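Local coordinates for NOL1/NOP2/sun family protein (Enterococcus faecium, PDB 3M4X) that probably methylates cytosine in ribosomal RNA, acting as an RsmF-like rRNA methyltransferase, at residues G39-P44 with E151-S156; S79-H82 with Y86-S89. All blocks are in the same frame, centred on the assembly; numbering follows the deposited sequence.

Interaction 1: G39-P44 with E151-S156; sequences GFRWNP and ERWGVS
The Trp153 indole and the Asn43 carboxamide lie stacked, their planes 12° apart, with Asn43 ND2 over the middle of one indole face, 3.1 Å above its plane. At the edge of the ring sit two backbone oxygens of the other segment, Arg41 O in its plane and Trp42 O near it, the latter 3.7 Å from Trp153 CH2. This amide-on-indole stack joins two domains: the small N-terminal domain, through strand 39-41 and the loop that follows it, and the Rossmann-like methyltransferase domain, through the C-terminal end of helix 140-153. The helix stops in a Schellman motif, in which Gly154, at positive phi, sends its N back to Glu151 O.

The backbone of Asn43 puts CB over the six-membered ring, in a CH-pi contact 3.6 Å from the centroid of that ring of Trp153. From there CG, anti to the backbone N (chi1 -170°), carries the amide on across the indole toward the helix end, where ND2 donates to Trp153 O at 2.8 Å; the acceptor lies in the amide plane, although the bond is bent. A second acceptor for ND2 is Gly85 O, and OD1 takes Leu45 N, so bonds at both ends of the amide fix its rotation and hold it flat on the ring. One residue thereby meets both the side chain and the backbone carbonyl of Trp153, a compact way to tie a loop to a helix end.

Arg41 approaches from a different direction. Its chain is bent at chi3, the guanidinium stands 74° from the indole plane, and NE bonds to Gln90 OE1. Within this contact the guanidinium meets the tryptophan through NH1, 3.7 Å from Trp153 CZ2.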
ATOM      1  N   GLY A  39       4.937 -14.236  -2.323  1.00 40.11           N
ATOM      2  CA  GLY A  39       3.489 -14.157  -2.229  1.00 32.98           C
ATOM      3  C   GLY A  39       2.907 -12.960  -2.948  1.00 35.45           C
ATOM      4  O   GLY A  39       3.627 -12.079  -3.408  1.00 38.91           O
ATOM      5  N   PHE A  40       1.586 -12.932  -3.036  1.00 34.73           N
ATOM      6  CA  PHE A  40       0.879 -11.801  -3.609  1.00 33.87           C
ATOM      7  C   PHE A  40      -0.530 -11.826  -3.076  1.00 32.30           C
ATOM      8  O   PHE A  40      -0.934 -12.799  -2.461  1.00 34.35           O
ATOM      9  CB  PHE A  40       0.871 -11.863  -5.145  1.00 36.87           C
ATOM     10  CG  PHE A  40       0.116 -13.038  -5.712  1.00 31.39           C
ATOM     11  CD1 PHE A  40      -1.188 -12.892  -6.149  1.00 32.25           C
ATOM     12  CD2 PHE A  40       0.723 -14.285  -5.829  1.00 37.05           C
ATOM     13  CE1 PHE A  40      -1.883 -13.971  -6.692  1.00 33.61           C
ATOM     14  CE2 PHE A  40       0.036 -15.375  -6.364  1.00 36.18           C
ATOM     15  CZ  PHE A  40      -1.265 -15.216  -6.794  1.00 37.53           C
ATOM     16  N   ARG A  41      -1.265 -10.744  -3.305  1.00 31.99           N
ATOM     17  CA  ARG A  41      -2.656 -10.632  -2.881  1.00 34.81           C
ATOM     18  C   ARG A  41      -3.583 -10.292  -4.041  1.00 32.45           C
ATOM     19  O   ARG A  41      -3.203  -9.587  -4.979  1.00 26.96           O
ATOM     20  CB  ARG A  41      -2.813  -9.547  -1.809  1.00 39.00           C
ATOM     21  CG  ARG A  41      -2.356  -9.937  -0.416  1.00 38.86           C
ATOM     22  CD  ARG A  41      -2.544  -8.769   0.549  1.00 39.21           C
ATOM     23  NE  ARG A  41      -1.518  -7.772   0.316  1.00 40.53           N
ATOM     24  CZ  ARG A  41      -1.713  -6.590  -0.258  1.00 32.94           C
ATOM     25  NH1 ARG A  41      -2.914  -6.201  -0.641  1.00 27.94           N
ATOM     26  NH2 ARG A  41      -0.684  -5.784  -0.431  1.00 28.07           N
ATOM     27  N   TRP A  42      -4.804 -10.807  -3.965  1.00 31.22           N
ATOM     28  CA  TRP A  42      -5.861 -10.366  -4.843  1.00 32.38           C
ATOM     29  C   TRP A  42      -6.524  -9.115  -4.256  1.00 33.78           C
ATOM     30  O   TRP A  42      -6.252  -8.719  -3.112  1.00 33.20           O
ATOM     31  CB  TRP A  42      -6.877 -11.495  -5.126  1.00 25.45           C
ATOM     32  CG  TRP A  42      -7.593 -12.034  -3.924  1.00 27.70           C
ATOM     33  CD1 TRP A  42      -7.162 -13.030  -3.085  1.00 31.95           C
ATOM     34  CD2 TRP A  42      -8.872 -11.625  -3.434  1.00 31.23           C
ATOM     35  NE1 TRP A  42      -8.101 -13.263  -2.108  1.00 32.60           N
ATOM     36  CE2 TRP A  42      -9.154 -12.407  -2.294  1.00 32.50           C
ATOM     37  CE3 TRP A  42      -9.815 -10.676  -3.856  1.00 26.21           C
ATOM     38  CZ2 TRP A  42     -10.334 -12.271  -1.568  1.00 35.59           C
ATOM     39  CZ3 TRP A  42     -10.984 -10.541  -3.134  1.00 29.81           C
ATOM     40  CH2 TRP A  42     -11.237 -11.335  -2.003  1.00 33.69           C
ATOM     41  N   ASN A  43      -7.391  -8.499  -5.053  1.00 28.31           N
ATOM     42  CA  ASN A  43      -7.874  -7.159  -4.785  1.00 25.02           C
ATOM     43  C   ASN A  43      -9.402  -7.096  -4.703  1.00 28.86           C
ATOM     44  O   ASN A  43     -10.086  -7.164  -5.724  1.00 32.34           O
ATOM     45  CB  ASN A  43      -7.344  -6.209  -5.869  1.00 27.11           C
ATOM     46  CG  ASN A  43      -7.607  -4.758  -5.542  1.00 23.90           C
ATOM     47  OD1 ASN A  43      -8.318  -4.462  -4.597  1.00 26.41           O
ATOM     48  ND2 ASN A  43      -7.043  -3.851  -6.327  1.00 22.54           N
ATOM     49  N   PRO A  44      -9.935  -6.983  -3.476  1.00 28.54           N
ATOM     50  CA  PRO A  44     -11.378  -6.905  -3.209  1.00 30.07           C
ATOM     51  C   PRO A  44     -11.976  -5.596  -3.713  1.00 34.07           C
ATOM     52  O   PRO A  44     -13.195  -5.473  -3.791  1.00 32.97           O
ATOM     53  CB  PRO A  44     -11.476  -6.942  -1.679  1.00 34.29           C
ATOM     54  CG  PRO A  44     -10.083  -7.220  -1.171  1.00 31.54           C
ATOM     55  CD  PRO A  44      -9.118  -6.893  -2.247  1.00 27.34           C
ATOM     56  N   GLU A 151      -2.726   3.922  -7.867  1.00 30.17           N
ATOM     57  CA  GLU A 151      -3.556   4.037  -9.051  1.00 29.33           C
ATOM     58  C   GLU A 151      -3.859   2.678  -9.696  1.00 25.87           C
ATOM     59  O   GLU A 151      -4.993   2.402 -10.082  1.00 26.43           O
ATOM     60  CB  GLU A 151      -2.868   4.960 -10.051  1.00 31.34           C
ATOM     61  CG  GLU A 151      -3.609   5.130 -11.346  1.00 34.05           C
ATOM     62  CD  GLU A 151      -2.781   5.865 -12.361  1.00 37.22           C
ATOM     63  OE1 GLU A 151      -1.891   5.239 -12.961  1.00 36.17           O
ATOM     64  OE2 GLU A 151      -3.011   7.074 -12.554  1.00 42.99           O
ATOM     65  N   ARG A 152      -2.853   1.819  -9.798  1.00 30.78           N
ATOM     66  CA  ARG A 152      -3.047   0.520 -10.442  1.00 32.75           C
ATOM     67  C   ARG A 152      -4.059  -0.314  -9.667  1.00 32.78           C
ATOM     68  O   ARG A 152      -4.910  -1.010 -10.254  1.00 29.69           O
ATOM     69  CB  ARG A 152      -1.715  -0.222 -10.601  1.00 27.58           C
ATOM     70  CG  ARG A 152      -1.819  -1.618 -11.243  1.00 31.06           C
ATOM     71  CD  ARG A 152      -0.417  -2.229 -11.509  1.00 35.75           C
ATOM     72  NE  ARG A 152       0.327  -2.382 -10.264  1.00 37.74           N
ATOM     73  CZ  ARG A 152       0.313  -3.481  -9.507  1.00 40.28           C
ATOM     74  NH1 ARG A 152      -0.396  -4.551  -9.874  1.00 32.08           N
ATOM     75  NH2 ARG A 152       1.010  -3.510  -8.378  1.00 30.73           N
ATOM     76  N   TRP A 153      -3.967  -0.189  -8.348  1.00 28.55           N
ATOM     77  CA  TRP A 153      -4.736  -0.958  -7.387  1.00 27.72           C
ATOM     78  C   TRP A 153      -6.158  -0.453  -7.363  1.00 29.37           C
ATOM     79  O   TRP A 153      -7.041  -1.098  -6.802  1.00 27.00           O
ATOM     80  CB  TRP A 153      -4.095  -0.814  -5.990  1.00 31.25           C
ATOM     81  CG  TRP A 153      -4.495  -1.857  -4.974  1.00 28.31           C
ATOM     82  CD1 TRP A 153      -5.096  -1.636  -3.765  1.00 30.48           C
ATOM     83  CD2 TRP A 153      -4.294  -3.280  -5.069  1.00 26.74           C
ATOM     84  NE1 TRP A 153      -5.296  -2.832  -3.110  1.00 34.37           N
ATOM     85  CE2 TRP A 153      -4.813  -3.855  -3.889  1.00 31.14           C
ATOM     86  CE3 TRP A 153      -3.737  -4.121  -6.043  1.00 23.37           C
ATOM     87  CZ2 TRP A 153      -4.790  -5.230  -3.654  1.00 31.83           C
ATOM     88  CZ3 TRP A 153      -3.725  -5.501  -5.809  1.00 28.83           C
ATOM     89  CH2 TRP A 153      -4.244  -6.035  -4.625  1.00 32.58           C
ATOM     90  N   GLY A 154      -6.382   0.713  -7.970  1.00 33.96           N
ATOM     91  CA  GLY A 154      -7.724   1.262  -8.070  1.00 35.33           C
ATOM     92  C   GLY A 154      -8.217   2.011  -6.843  1.00 36.47           C
ATOM     93  O   GLY A 154      -9.418   2.100  -6.599  1.00 35.88           O
ATOM     94  N   VAL A 155      -7.294   2.577  -6.076  1.00 39.62           N
ATOM     95  CA  VAL A 155      -7.659   3.282  -4.842  1.00 31.47           C
ATOM     96  C   VAL A 155      -8.131   4.680  -5.173  1.00 26.10           C
ATOM     97  O   VAL A 155      -7.425   5.439  -5.830  1.00 31.33           O
ATOM     98  CB  VAL A 155      -6.456   3.383  -3.898  1.00 30.35           C
ATOM     99  CG1 VAL A 155      -6.836   4.110  -2.584  1.00 25.29           C
ATOM    100  CG2 VAL A 155      -5.892   1.995  -3.637  1.00 24.18           C
ATOM    101  N   SER A 156      -9.321   5.025  -4.706  1.00 26.90           N
ATOM    102  CA  SER A 156      -9.914   6.312  -5.040  1.00 35.56           C
ATOM    103  C   SER A 156      -9.896   7.322  -3.896  1.00 36.81           C
ATOM    104  O   SER A 156     -10.189   8.482  -4.116  1.00 36.39           O
ATOM    105  CB  SER A 156     -11.347   6.117  -5.539  1.00 38.69           C
ATOM    106  OG  SER A 156     -12.107   5.392  -4.589  1.00 42.06           O
TER

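Interaction 2: S79-H82 with Y86-S89; sequences SFLH and YEYS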
ATOM      1  N   SER A  79       1.707  -9.592 -17.414  1.00 40.08           N
ATOM      2  CA  SER A  79       0.374  -9.994 -17.852  1.00 44.31           C
ATOM      3  C   SER A  79      -0.728  -9.079 -17.320  1.00 40.83           C
ATOM      4  O   SER A  79      -0.448  -8.080 -16.649  1.00 37.83           O
ATOM      5  CB  SER A  79       0.066 -11.460 -17.554  1.00 49.80           C
ATOM      6  OG  SER A  79      -0.885 -11.959 -18.494  1.00 48.69           O
ATOM      7  N   PHE A  80      -1.976  -9.435 -17.623  1.00 35.33           N
ATOM      8  CA  PHE A  80      -3.090  -8.516 -17.440  1.00 41.05           C
ATOM      9  C   PHE A  80      -3.632  -8.455 -16.016  1.00 40.95           C
ATOM     10  O   PHE A  80      -4.139  -7.403 -15.608  1.00 38.33           O
ATOM     11  CB  PHE A  80      -4.216  -8.791 -18.448  1.00 35.26           C
ATOM     12  CG  PHE A  80      -4.695 -10.198 -18.441  1.00 30.85           C
ATOM     13  CD1 PHE A  80      -5.620 -10.622 -17.500  1.00 30.75           C
ATOM     14  CD2 PHE A  80      -4.229 -11.104 -19.373  1.00 37.56           C
ATOM     15  CE1 PHE A  80      -6.062 -11.933 -17.480  1.00 24.52           C
ATOM     16  CE2 PHE A  80      -4.674 -12.423 -19.367  1.00 41.25           C
ATOM     17  CZ  PHE A  80      -5.594 -12.835 -18.421  1.00 38.68           C
ATOM     18  N   LEU A  81      -3.536  -9.556 -15.262  1.00 33.73           N
ATOM     19  CA  LEU A  81      -3.980  -9.510 -13.865  1.00 34.93           C
ATOM     20  C   LEU A  81      -3.128  -8.510 -13.079  1.00 33.49           C
ATOM     21  O   LEU A  81      -3.617  -7.806 -12.198  1.00 37.02           O
ATOM     22  CB  LEU A  81      -3.931 -10.887 -13.195  1.00 31.81           C
ATOM     23  CG  LEU A  81      -4.883 -11.977 -13.693  1.00 36.10           C
ATOM     24  CD1 LEU A  81      -4.555 -13.331 -13.039  1.00 35.10           C
ATOM     25  CD2 LEU A  81      -6.341 -11.622 -13.473  1.00 34.17           C
ATOM     26  N   HIS A  82      -1.843  -8.458 -13.397  1.00 32.13           N
ATOM     27  CA  HIS A  82      -0.976  -7.505 -12.744  1.00 32.23           C
ATOM     28  C   HIS A  82      -1.172  -6.089 -13.254  1.00 32.86           C
ATOM     29  O   HIS A  82      -1.256  -5.163 -12.455  1.00 33.07           O
ATOM     30  CB  HIS A  82       0.503  -7.878 -12.874  1.00 35.58           C
ATOM     31  CG  HIS A  82       1.420  -6.822 -12.341  1.00 36.72           C
ATOM     32  ND1 HIS A  82       1.857  -5.760 -13.107  1.00 44.19           N
ATOM     33  CD2 HIS A  82       1.931  -6.627 -11.103  1.00 36.87           C
ATOM     34  CE1 HIS A  82       2.617  -4.970 -12.369  1.00 45.28           C
ATOM     35  NE2 HIS A  82       2.679  -5.476 -11.148  1.00 41.68           N
ATOM     36  N   TYR A  86      -5.020  -6.555 -10.267  1.00 29.93           N
ATOM     37  CA  TYR A  86      -5.716  -7.676  -9.643  1.00 33.57           C
ATOM     38  C   TYR A  86      -4.770  -8.473  -8.759  1.00 32.16           C
ATOM     39  O   TYR A  86      -5.178  -9.389  -8.056  1.00 32.61           O
ATOM     40  CB  TYR A  86      -6.374  -8.580 -10.708  1.00 27.46           C
ATOM     41  CG  TYR A  86      -7.746  -8.077 -11.134  1.00 24.89           C
ATOM     42  CD1 TYR A  86      -7.899  -6.826 -11.704  1.00 23.93           C
ATOM     43  CD2 TYR A  86      -8.884  -8.851 -10.931  1.00 21.78           C
ATOM     44  CE1 TYR A  86      -9.179  -6.348 -12.080  1.00 28.99           C
ATOM     45  CE2 TYR A  86     -10.144  -8.404 -11.302  1.00 26.24           C
ATOM     46  CZ  TYR A  86     -10.285  -7.153 -11.876  1.00 29.97           C
ATOM     47  OH  TYR A  86     -11.535  -6.723 -12.233  1.00 29.84           O
ATOM     48  N   GLU A  87      -3.496  -8.123  -8.813  1.00 28.97           N
ATOM     49  CA  GLU A  87      -2.495  -8.794  -8.001  1.00 31.16           C
ATOM     50  C   GLU A  87      -1.463  -7.803  -7.551  1.00 33.75           C
ATOM     51  O   GLU A  87      -1.044  -6.939  -8.321  1.00 31.12           O
ATOM     52  CB  GLU A  87      -1.798  -9.907  -8.771  1.00 30.55           C
ATOM     53  CG  GLU A  87      -2.742 -10.976  -9.236  1.00 40.75           C
ATOM     54  CD  GLU A  87      -2.044 -12.079  -9.979  1.00 41.91           C
ATOM     55  OE1 GLU A  87      -2.659 -13.148 -10.104  1.00 37.55           O
ATOM     56  OE2 GLU A  87      -0.891 -11.884 -10.425  1.00 44.45           O
ATOM     57  N   TYR A  88      -1.079  -7.931  -6.288  1.00 34.95           N
ATOM     58  CA  TYR A  88       0.014  -7.156  -5.727  1.00 38.13           C
ATOM     59  C   TYR A  88       0.982  -8.152  -5.108  1.00 38.46           C
ATOM     60  O   TYR A  88       0.604  -8.917  -4.217  1.00 36.27           O
ATOM     61  CB  TYR A  88      -0.494  -6.190  -4.649  1.00 33.48           C
ATOM     62  CG  TYR A  88       0.459  -5.058  -4.389  1.00 37.35           C
ATOM     63  CD1 TYR A  88       0.289  -3.835  -5.022  1.00 39.08           C
ATOM     64  CD2 TYR A  88       1.550  -5.214  -3.530  1.00 34.39           C
ATOM     65  CE1 TYR A  88       1.167  -2.796  -4.806  1.00 43.91           C
ATOM     66  CE2 TYR A  88       2.434  -4.174  -3.308  1.00 33.97           C
ATOM     67  CZ  TYR A  88       2.237  -2.970  -3.954  1.00 42.51           C
ATOM     68  OH  TYR A  88       3.099  -1.923  -3.755  1.00 52.98           O
ATOM     69  N   SER A  89       2.215  -8.175  -5.590  1.00 40.12           N
ATOM     70  CA  SER A  89       3.197  -9.083  -5.000  1.00 44.78           C
ATOM     71  C   SER A  89       3.750  -8.486  -3.711  1.00 37.05           C
ATOM     72  O   SER A  89       4.081  -7.306  -3.650  1.00 39.21           O
ATOM     73  CB  SER A  89       4.312  -9.454  -5.987  1.00 52.19           C
ATOM     74  OG  SER A  89       4.998  -8.309  -6.446  1.00 57.87           O
TER
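Leu81 meets both Tyr86 and Glu87, and it does so with backbone and side chain alike. It lies in the short helix 80-83, where its neighbour Phe80 turns aside to pair edge-to-face with Tyr56. At Leu81 the carbonyl oxygen accepts Tyr86 N at 2.7 Å, with a C=O...N angle of 171°, so the donor arrives almost head-on. This bond closes the tight connection by which the chain leaves the helix and enters strand 88-89 of the N-terminal domain.

The leucine side chain works on two fronts. CD2 packs 4.1 Å from Tyr86 CB, whereas CD1 lies against the acid, 3.5 Å from Glu87 OE1. Glu87 sets CG anti to its carbonyl carbon (chi1 -60°) and is extended beyond it, which brings the carboxylate at a slant against Leu81 CB and CD1. His82 follows, with CD2 4.1 Å from Glu87 O.

The phenol of Tyr86 runs away from the helix, and its OH bonds to Pro47 O. Ile433 of strand 433-441, in the PUA-like part of the chain, touches both Leu81 and Tyr86. Chemically, one backbone bond and the packing of a single leucine between Tyr86 CB and the Glu87 carboxylate carry the contact, and they bury Glu87 OE1 without a polar partner in the model; such surroundings would be expected to raise the acid's pKa.

How the interactions relate
Interactions 1 and 2 have centres about 8 Å apart, and each places one segment in a small antiparallel sheet, where strand 39-41 and strand 88-89 are neighbours: Arg41 N lies 2.8 Å from Tyr88 O, a probable hydrogen bond. In chain order come 39-44, then both halves of interaction 2, 79-82 and 86-89, and last 151-156. The short-range contact thus shapes a turn within the N-terminal domain, and the long-range one fastens that domain to the methyltransferase domain. Arg152 also bridges them, its NH1 2.8 Å from His82 O in a probable hydrogen bond. Helix 140-153 therefore grips two places on the N-terminal domain, consistent with a fixed domain orientation.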